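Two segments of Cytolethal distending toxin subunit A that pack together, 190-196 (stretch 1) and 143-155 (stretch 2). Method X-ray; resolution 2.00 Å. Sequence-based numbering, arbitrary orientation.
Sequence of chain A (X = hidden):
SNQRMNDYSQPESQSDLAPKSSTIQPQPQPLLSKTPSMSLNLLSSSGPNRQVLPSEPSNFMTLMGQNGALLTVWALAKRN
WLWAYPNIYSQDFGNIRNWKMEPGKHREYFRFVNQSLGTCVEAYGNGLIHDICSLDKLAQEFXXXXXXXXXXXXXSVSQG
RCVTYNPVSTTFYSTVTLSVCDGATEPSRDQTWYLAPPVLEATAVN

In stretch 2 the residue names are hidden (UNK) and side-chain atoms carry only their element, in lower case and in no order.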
# COMPACT_ATOMS: atom_id res chain seq x y z
N ASP A 190 8.63 -21.39 9.73
CA ASP A 190 8.37 -20.40 8.68
C ASP A 190 8.63 -19.03 9.29
O ASP A 190 8.43 -18.83 10.50
CB ASP A 190 6.91 -20.52 8.24
CG ASP A 190 6.62 -19.86 6.90
OD1 ASP A 190 7.16 -18.78 6.57
OD2 ASP A 190 5.79 -20.42 6.17
N GLN A 191 9.09 -18.09 8.47
CA GLN A 191 9.36 -16.75 8.99
C GLN A 191 8.62 -15.69 8.18
O GLN A 191 8.90 -14.50 8.33
CB GLN A 191 10.87 -16.45 8.99
CG GLN A 191 11.70 -17.37 9.86
CD GLN A 191 13.17 -16.98 9.89
OE1 GLN A 191 13.73 -16.56 8.87
NE2 GLN A 191 13.81 -17.13 11.06
N THR A 192 7.68 -16.11 7.33
CA THR A 192 6.96 -15.10 6.56
C THR A 192 5.61 -14.78 7.18
O THR A 192 4.86 -15.67 7.61
CB THR A 192 6.77 -15.51 5.06
OG1 THR A 192 6.26 -16.83 4.98
CG2 THR A 192 8.09 -15.49 4.32
N TRP A 193 5.31 -13.48 7.21
CA TRP A 193 4.08 -12.94 7.78
C TRP A 193 3.40 -12.02 6.78
O TRP A 193 4.08 -11.44 5.92
CB TRP A 193 4.42 -12.11 9.01
CG TRP A 193 4.96 -12.91 10.16
CD1 TRP A 193 6.27 -13.26 10.39
CD2 TRP A 193 4.20 -13.47 11.23
NE1 TRP A 193 6.36 -14.02 11.55
CE2 TRP A 193 5.10 -14.16 12.08
CE3 TRP A 193 2.83 -13.46 11.55
CZ2 TRP A 193 4.67 -14.83 13.23
CZ3 TRP A 193 2.41 -14.13 12.70
CH2 TRP A 193 3.33 -14.80 13.52
N TYR A 194 2.08 -11.87 6.89
CA TYR A 194 1.37 -10.94 6.02
C TYR A 194 0.85 -9.78 6.86
O TYR A 194 0.43 -9.96 8.01
CB TYR A 194 0.17 -11.59 5.32
CG TYR A 194 0.38 -13.00 4.80
CD1 TYR A 194 1.46 -13.31 3.96
CD2 TYR A 194 -0.51 -14.02 5.14
CE1 TYR A 194 1.62 -14.63 3.45
CE2 TYR A 194 -0.34 -15.33 4.65
CZ TYR A 194 0.71 -15.62 3.80
OH TYR A 194 0.85 -16.91 3.32
N LEU A 195 0.89 -8.58 6.28
CA LEU A 195 0.36 -7.39 6.94
C LEU A 195 -1.10 -7.48 6.52
O LEU A 195 -1.43 -7.24 5.35
CB LEU A 195 1.07 -6.15 6.37
CG LEU A 195 2.59 -6.22 6.67
CD1 LEU A 195 3.37 -5.15 5.93
CD2 LEU A 195 2.79 -6.11 8.16
N ALA A 196 -1.97 -7.82 7.46
CA ALA A 196 -3.38 -8.07 7.16
C ALA A 196 -4.41 -7.19 7.87
O ALA A 196 -4.08 -6.49 8.83
CB ALA A 196 -3.70 -9.59 7.46
N UNK A 143 12.43 -4.43 12.36
CA UNK A 143 12.68 -4.09 10.97
C UNK A 143 11.91 -5.13 10.16
O UNK A 143 12.09 -6.32 10.36
o UNK A 143 16.20 -2.81 8.01
c UNK A 143 14.42 -3.96 9.12
c UNK A 143 14.17 -4.18 10.62
c UNK A 143 15.90 -3.79 8.73
o UNK A 143 16.74 -4.64 9.12
N UNK A 144 11.03 -4.69 9.27
CA UNK A 144 10.31 -5.66 8.45
C UNK A 144 11.00 -5.69 7.10
O UNK A 144 11.16 -4.65 6.45
c UNK A 144 6.49 -5.27 9.19
c UNK A 144 7.93 -5.71 9.47
c UNK A 144 8.44 -5.11 10.77
c UNK A 144 8.83 -5.27 8.30
N UNK A 145 11.43 -6.87 6.71
CA UNK A 145 12.14 -7.08 5.46
C UNK A 145 11.19 -7.66 4.41
O UNK A 145 10.67 -8.76 4.56
c UNK A 145 14.11 -7.93 7.01
c UNK A 145 14.95 -6.67 6.99
c UNK A 145 15.00 -9.16 7.18
c UNK A 145 13.30 -8.06 5.70
N UNK A 146 10.95 -6.92 3.33
CA UNK A 146 10.04 -7.43 2.30
C UNK A 146 10.62 -8.64 1.58
O UNK A 146 11.83 -8.75 1.44
c UNK A 146 11.22 -5.56 1.43
c UNK A 146 9.86 -6.22 1.37
c UNK A 146 11.56 -5.64 2.93
N UNK A 147 9.74 -9.54 1.14
CA UNK A 147 10.18 -10.72 0.40
C UNK A 147 9.69 -10.49 -1.02
O UNK A 147 8.89 -9.57 -1.25
c UNK A 147 9.69 -12.15 2.42
c UNK A 147 9.53 -12.01 0.90
o UNK A 147 8.14 -12.00 0.57
N UNK A 148 10.12 -11.31 -1.98
CA UNK A 148 9.65 -11.09 -3.34
C UNK A 148 8.21 -11.49 -3.62
O UNK A 148 7.75 -11.37 -4.75
c UNK A 148 10.59 -11.73 -4.37
o UNK A 148 10.11 -13.84 -3.32
o UNK A 148 11.75 -13.72 -4.79
c UNK A 148 10.82 -13.20 -4.13
N UNK A 149 7.48 -11.95 -2.61
CA UNK A 149 6.07 -12.29 -2.81
C UNK A 149 5.21 -11.18 -2.24
O UNK A 149 3.99 -11.19 -2.40
o UNK A 149 5.71 -13.43 -0.71
c UNK A 149 5.71 -13.60 -2.12
N UNK A 150 5.85 -10.23 -1.56
CA UNK A 150 5.11 -9.13 -0.96
C UNK A 150 4.84 -9.35 0.53
O UNK A 150 4.30 -8.48 1.22
N UNK A 151 5.20 -10.53 1.01
CA UNK A 151 5.05 -10.84 2.43
C UNK A 151 6.26 -10.18 3.12
O UNK A 151 7.10 -9.57 2.45
c UNK A 151 5.10 -12.36 2.63
N UNK A 152 6.36 -10.28 4.44
CA UNK A 152 7.49 -9.69 5.14
C UNK A 152 8.07 -10.64 6.19
O UNK A 152 7.40 -11.57 6.65
c UNK A 152 7.12 -8.37 5.90
c UNK A 152 6.67 -7.29 4.93
c UNK A 152 6.03 -8.65 6.95
N UNK A 153 9.33 -10.42 6.53
CA UNK A 153 9.97 -11.18 7.59
C UNK A 153 10.16 -10.12 8.68
O UNK A 153 10.51 -8.97 8.39
c UNK A 153 11.00 -13.04 6.32
c UNK A 153 11.31 -11.79 7.11
c UNK A 153 12.20 -12.18 8.29
N UNK A 154 9.87 -10.48 9.93
CA UNK A 154 9.96 -9.53 11.04
C UNK A 154 11.24 -9.76 11.85
O UNK A 154 11.40 -10.79 12.50
c UNK A 154 8.75 -9.67 11.96
c UNK A 154 7.46 -9.52 11.14
c UNK A 154 8.83 -8.64 13.06
c UNK A 154 6.17 -9.80 11.92
N UNK A 155 12.13 -8.78 11.81
CA UNK A 155 13.41 -8.90 12.49
C UNK A 155 13.53 -8.05 13.75
O UNK A 155 13.35 -6.83 13.71
c UNK A 155 16.93 -8.48 10.90
c UNK A 155 14.53 -8.54 11.51
c UNK A 155 15.94 -8.85 11.99
n UNK A 155 19.30 -8.50 10.17
c UNK A 155 18.34 -8.96 11.22
O HOH W 1 2.32 -8.65 3.74
O HOH W 2 9.88 -13.27 10.45

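Position 143 carries three side-chain carbons in a row, the third bearing two oxygens: a carboxylate one methylene longer than aspartate, hence Glu-143. It makes no contact with stretch 1. Position 144 has four carbons forked at the second, with its CB pointing toward stretch 1 and a terminal carbon approaching CD2 of Leu-195. This is the leucine pattern: Leu-144 CD2 lies 3.9 Å from Leu-195 CD2. Position 145 shows the same fork and is Leu-145, but the side chain of Leu-145 is out of reach of stretch 1. Position 146 has three carbons closing a ring onto its own backbone N, which defines Pro-146.

At position 147 one carbon carries an oxygen and a carbon, and the second carbon approaches CG2 of Thr-192. This is a threonine: Thr-147 CG2 to Thr-192 CG2 is 4.2 Å. Valine would have the same shape, but the 1.4 Å bond from Thr-147 CB to Thr-147 OG1 and the assigned element exclude it. Position 148 has two carbons, the second with two oxygens, and is Asp-148, out of reach of stretch 1. Position 149 has one carbon and one oxygen, so it is Ser-149; its OG lies 3.1 Å from Thr-147 OG1 in a hydrogen bond whose donor is not fixed.

Position 150 has no side-chain atoms. Its phi/psi of 98/-6° would jam a CB against the preceding carbonyl O, so the backbone itself calls for Gly-150, which closes a type I turn begun at Thr-147 with a 3.1 Å hydrogen bond from Gly-150 N to Thr-147 O.

Position 151 has a single carbon, CB, pointing toward stretch 1, 3.6 Å from Trp-193 O and 4.0 Å from Tyr-194 CD1, at that ring's edge. This is Ala-151. Position 152 has one carbon bearing two more; its CB is directed away from stretch 1, yet the two outer carbons approach Leu-195 CD1 and Trp-193 CB. This is a valine: Val-152 CG1 is 4.1 Å from Leu-195 CD1 and Val-152 CG2 is 4.3 Å from Trp-193 CB. Position 153 repeats the branching, and one outer carbon approaches Gln-191 O. It is Val-153, with CG2 3.3 Å from Gln-191 O.

Position 154 has four carbons, forked at the first with one arm two carbons long, whose end lies over the five-membered ring face of Trp-193. This identifies Ile-154: its CD1 sits 3.9 Å from the centroid of the Trp-193 five-membered ring, 20° off the normal, a CH-pi contact. Position 155 has four carbons in a row ending in nitrogen: Lys-155, extended and clear of stretch 1.

The contact rests on one antiparallel bridge. Val-152 N donates to Trp-193 O (3.0 Å, 171°) and Trp-193 N to Val-152 O (2.9 Å, 162°). The pairing is a single bridge, and the strand axes lie at 100° to each other; waters also link Gly-150 O to Leu-195 N and Gln-191 O to Ile-154 N. Apolar side chains pack around this junction, and the two stretches together bury 449 Å².

Stretch 2 143-155: ELLPTDSGAVVIK
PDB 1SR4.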